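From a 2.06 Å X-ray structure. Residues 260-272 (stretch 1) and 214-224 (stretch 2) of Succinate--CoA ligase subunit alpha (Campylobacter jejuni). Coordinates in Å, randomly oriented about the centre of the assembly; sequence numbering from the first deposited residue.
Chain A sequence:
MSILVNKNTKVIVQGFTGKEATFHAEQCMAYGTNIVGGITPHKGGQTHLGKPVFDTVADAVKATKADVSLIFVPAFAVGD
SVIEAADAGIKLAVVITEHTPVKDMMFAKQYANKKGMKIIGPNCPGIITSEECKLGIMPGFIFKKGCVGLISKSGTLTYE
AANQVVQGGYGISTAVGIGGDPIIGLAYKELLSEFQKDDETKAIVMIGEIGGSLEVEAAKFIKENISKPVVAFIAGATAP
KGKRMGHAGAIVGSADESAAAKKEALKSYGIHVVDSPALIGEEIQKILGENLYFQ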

# COMPACT_ATOMS: atom_id res chain seq x y z
N ALA A 260 -0.85 1.95 17.07
CA ALA A 260 -0.98 2.43 18.48
C ALA A 260 -1.66 3.81 18.50
O ALA A 260 -2.52 4.04 19.33
CB ALA A 260 0.37 2.49 19.20
N ALA A 261 -1.25 4.72 17.59
CA ALA A 261 -1.80 6.08 17.55
C ALA A 261 -3.29 6.05 17.23
O ALA A 261 -4.06 6.81 17.78
CB ALA A 261 -1.06 6.95 16.56
N LYS A 262 -3.71 5.15 16.34
CA LYS A 262 -5.09 5.07 15.96
C LYS A 262 -5.91 4.50 17.13
O LYS A 262 -7.00 4.97 17.45
CB LYS A 262 -5.24 4.17 14.72
CG LYS A 262 -4.61 4.79 13.50
CD LYS A 262 -4.59 3.94 12.25
CE LYS A 262 -3.88 4.70 11.15
NZ LYS A 262 -4.29 4.21 9.83
N LYS A 263 -5.41 3.40 17.70
CA LYS A 263 -6.12 2.72 18.84
C LYS A 263 -6.29 3.67 20.04
O LYS A 263 -7.36 3.71 20.69
CB LYS A 263 -5.30 1.51 19.27
CG LYS A 263 -5.37 0.36 18.27
CD LYS A 263 -4.42 -0.77 18.59
CE LYS A 263 -4.76 -1.44 19.91
NZ LYS A 263 -3.83 -2.56 20.17
N GLU A 264 -5.24 4.45 20.30
CA GLU A 264 -5.24 5.41 21.43
C GLU A 264 -6.26 6.52 21.17
O GLU A 264 -6.99 6.89 22.08
CB GLU A 264 -3.82 5.94 21.56
CG GLU A 264 -3.53 6.76 22.79
CD GLU A 264 -2.03 7.07 22.87
OE1 GLU A 264 -1.21 6.25 22.31
OE2 GLU A 264 -1.67 8.11 23.47
N ALA A 265 -6.33 7.04 19.94
CA ALA A 265 -7.30 8.08 19.62
C ALA A 265 -8.72 7.51 19.76
O ALA A 265 -9.59 8.13 20.34
CB ALA A 265 -7.09 8.61 18.22
N LEU A 266 -8.95 6.34 19.19
CA LEU A 266 -10.28 5.72 19.24
C LEU A 266 -10.70 5.45 20.70
O LEU A 266 -11.82 5.73 21.11
CB LEU A 266 -10.24 4.44 18.41
CG LEU A 266 -10.23 4.66 16.90
CD1 LEU A 266 -9.85 3.39 16.18
CD2 LEU A 266 -11.58 5.17 16.43
N LYS A 267 -9.78 4.91 21.48
CA LYS A 267 -10.04 4.59 22.89
C LYS A 267 -10.43 5.87 23.68
O LYS A 267 -11.43 5.88 24.39
CB LYS A 267 -8.81 3.93 23.51
CG LYS A 267 -9.01 3.51 24.95
CD LYS A 267 -7.83 2.75 25.54
CE LYS A 267 -8.25 1.88 26.71
NZ LYS A 267 -8.82 0.60 26.23
N SER A 268 -9.70 6.96 23.47
CA SER A 268 -9.90 8.19 24.23
C SER A 268 -11.23 8.85 23.84
O SER A 268 -11.75 9.63 24.60
CB SER A 268 -8.75 9.14 24.03
OG SER A 268 -8.88 9.77 22.76
N TYR A 269 -11.81 8.54 22.68
CA TYR A 269 -13.10 9.10 22.30
C TYR A 269 -14.24 8.13 22.58
O TYR A 269 -15.36 8.38 22.11
CB TYR A 269 -13.08 9.55 20.84
CG TYR A 269 -12.49 10.92 20.67
CD1 TYR A 269 -11.25 11.12 20.09
CD2 TYR A 269 -13.17 12.02 21.16
CE1 TYR A 269 -10.72 12.39 19.95
CE2 TYR A 269 -12.67 13.31 21.02
CZ TYR A 269 -11.44 13.49 20.43
OH TYR A 269 -10.99 14.77 20.30
N GLY A 270 -13.97 7.05 23.33
CA GLY A 270 -15.05 6.12 23.82
C GLY A 270 -15.32 4.92 22.89
O GLY A 270 -16.21 4.12 23.18
N ILE A 271 -14.57 4.77 21.78
CA ILE A 271 -14.77 3.59 20.90
C ILE A 271 -14.33 2.34 21.68
O ILE A 271 -13.38 2.37 22.49
CB ILE A 271 -14.04 3.76 19.55
CG1 ILE A 271 -14.72 4.79 18.65
CG2 ILE A 271 -13.88 2.42 18.83
CD1 ILE A 271 -14.70 6.23 19.17
N HIS A 272 -15.00 1.20 21.46
CA HIS A 272 -14.57 -0.05 22.07
C HIS A 272 -13.44 -0.67 21.24
O HIS A 272 -13.67 -1.37 20.27
CB HIS A 272 -15.72 -1.07 22.19
CG HIS A 272 -16.85 -0.69 23.10
ND1 HIS A 272 -17.71 0.35 22.82
CD2 HIS A 272 -17.31 -1.26 24.24
CE1 HIS A 272 -18.65 0.41 23.77
NE2 HIS A 272 -18.42 -0.56 24.64
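Stretch 2, residues 214-224: LEVEAAKFIKE

Stretch 2 is a single helix that lies parallel against the helix of stretch 1 and the turn that follows it, in a close, largely apolar packing with a salt bridge near its N-terminal end. Residues 214-224 are helical throughout; in stretch 1 the helix runs through Ser 268, and Tyr 269 is the first residue to leave helical phi/psi. The two axes run in the same direction, only 2° apart, and approach to 8.1 Å. At this separation the backbones come close: the CA atoms of Leu 266 and Ala 219 are 4.8 Å apart, those of Lys 262 and Val 216 5.0 Å.

Ala 219 points toward stretch 1 and occupies the middle of the contact, its CB 3.6 Å from Ala 265 O and 3.7 Å from Leu 266 CD2. One turn earlier, Val 216 CG1 lies 4.0 Å from Ala 265 CB, and Val 216 CG2 rests 3.9 Å from Lys 262 CG. The chain of Lys 262, m at chi1 and t thereafter, extends to bring NZ within 2.7 Å of Glu 215 OE1, a hydrogen-bonded salt bridge between two buried residues; Glu 215 OE2 is satisfied elsewhere in the structure.

Beyond the helix end, Tyr 269 covers the next turn of stretch 2. Its ring lies flat over the backbone of Lys 220, whose CA sits 3.8 Å from the ring centroid and almost exactly on the ring normal, a CH-pi contact; Tyr 269 CD2 also reaches 3.6 Å from Lys 223 CB. Gly 270, at phi 93°, carries the chain through the turn, where a CB would jam against the preceding carbonyl. Ile 271 then points back toward stretch 2, placing CD1 3.5 Å from Ile 222 CG2. Together the stretches bury 610 Å², both sides summed.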

# COMPACT_ATOMS: atom_id res chain seq x y z
N LEU A 214 -7.10 8.10 8.72
CA LEU A 214 -8.59 8.07 8.66
C LEU A 214 -9.18 7.64 10.01
O LEU A 214 -10.20 8.22 10.47
CB LEU A 214 -9.08 7.14 7.54
CG LEU A 214 -8.97 7.67 6.10
CD1 LEU A 214 -9.43 6.60 5.14
CD2 LEU A 214 -9.77 8.96 5.88
N GLU A 215 -8.57 6.63 10.64
CA GLU A 215 -9.13 6.05 11.87
C GLU A 215 -8.96 7.03 13.05
O GLU A 215 -9.78 7.03 13.97
CB GLU A 215 -8.50 4.68 12.14
CG GLU A 215 -8.75 3.65 11.03
CD GLU A 215 -7.67 3.59 9.97
OE1 GLU A 215 -6.96 4.61 9.76
OE2 GLU A 215 -7.50 2.51 9.36
N VAL A 216 -7.92 7.86 13.05
CA VAL A 216 -7.73 8.91 14.09
C VAL A 216 -8.85 9.95 13.94
O VAL A 216 -9.58 10.21 14.87
CB VAL A 216 -6.35 9.60 14.00
CG1 VAL A 216 -6.19 10.78 14.99
CG2 VAL A 216 -5.24 8.60 14.18
N GLU A 217 -9.02 10.49 12.73
CA GLU A 217 -10.06 11.48 12.44
C GLU A 217 -11.45 10.92 12.73
O GLU A 217 -12.32 11.70 13.17
CB GLU A 217 -9.99 11.99 10.99
CG GLU A 217 -8.73 12.82 10.73
CD GLU A 217 -8.31 12.95 9.26
OE1 GLU A 217 -9.08 12.53 8.36
OE2 GLU A 217 -7.19 13.47 9.02
N ALA A 218 -11.68 9.62 12.47
CA ALA A 218 -12.98 8.99 12.74
C ALA A 218 -13.34 9.04 14.24
O ALA A 218 -14.50 9.03 14.59
CB ALA A 218 -13.01 7.55 12.27
N ALA A 219 -12.35 9.07 15.11
CA ALA A 219 -12.60 8.91 16.54
C ALA A 219 -13.43 10.10 17.08
O ALA A 219 -14.48 9.93 17.68
CB ALA A 219 -11.30 8.77 17.26
N LYS A 220 -12.99 11.31 16.78
CA LYS A 220 -13.68 12.49 17.22
C LYS A 220 -15.05 12.56 16.55
O LYS A 220 -16.05 12.88 17.19
CB LYS A 220 -12.89 13.73 16.84
CG LYS A 220 -13.49 15.01 17.38
CD LYS A 220 -12.92 16.19 16.68
CE LYS A 220 -12.33 17.18 17.66
NZ LYS A 220 -12.40 18.52 17.05
N PHE A 221 -15.08 12.25 15.26
CA PHE A 221 -16.29 12.22 14.52
C PHE A 221 -17.32 11.30 15.21
O PHE A 221 -18.49 11.65 15.27
CB PHE A 221 -16.03 11.81 13.08
CG PHE A 221 -17.28 11.64 12.27
CD1 PHE A 221 -17.83 12.72 11.59
CD2 PHE A 221 -17.95 10.43 12.24
CE1 PHE A 221 -19.01 12.57 10.87
CE2 PHE A 221 -19.13 10.28 11.52
CZ PHE A 221 -19.65 11.35 10.83
N ILE A 222 -16.90 10.10 15.62
CA ILE A 222 -17.80 9.15 16.31
C ILE A 222 -18.37 9.80 17.59
O ILE A 222 -19.59 9.83 17.81
CB ILE A 222 -17.08 7.81 16.57
CG1 ILE A 222 -16.94 7.01 15.27
CG2 ILE A 222 -17.80 6.99 17.63
CD1 ILE A 222 -15.80 6.03 15.29
N LYS A 223 -17.48 10.35 18.41
CA LYS A 223 -17.90 10.98 19.65
C LYS A 223 -19.00 12.01 19.39
O LYS A 223 -19.97 12.03 20.06
CB LYS A 223 -16.70 11.66 20.32
CG LYS A 223 -17.01 12.33 21.65
CD LYS A 223 -17.42 11.32 22.69
CE LYS A 223 -17.39 11.93 24.08
NZ LYS A 223 -18.42 11.32 24.94
N GLU A 224 -18.81 12.85 18.37
CA GLU A 224 -19.68 13.96 18.08
C GLU A 224 -20.93 13.54 17.30
O GLU A 224 -21.90 14.25 17.36
CB GLU A 224 -18.91 15.06 17.36
CG GLU A 224 -18.08 15.89 18.33
CD GLU A 224 -16.99 16.77 17.74
OE1 GLU A 224 -17.01 17.01 16.52
OE2 GLU A 224 -16.11 17.23 18.51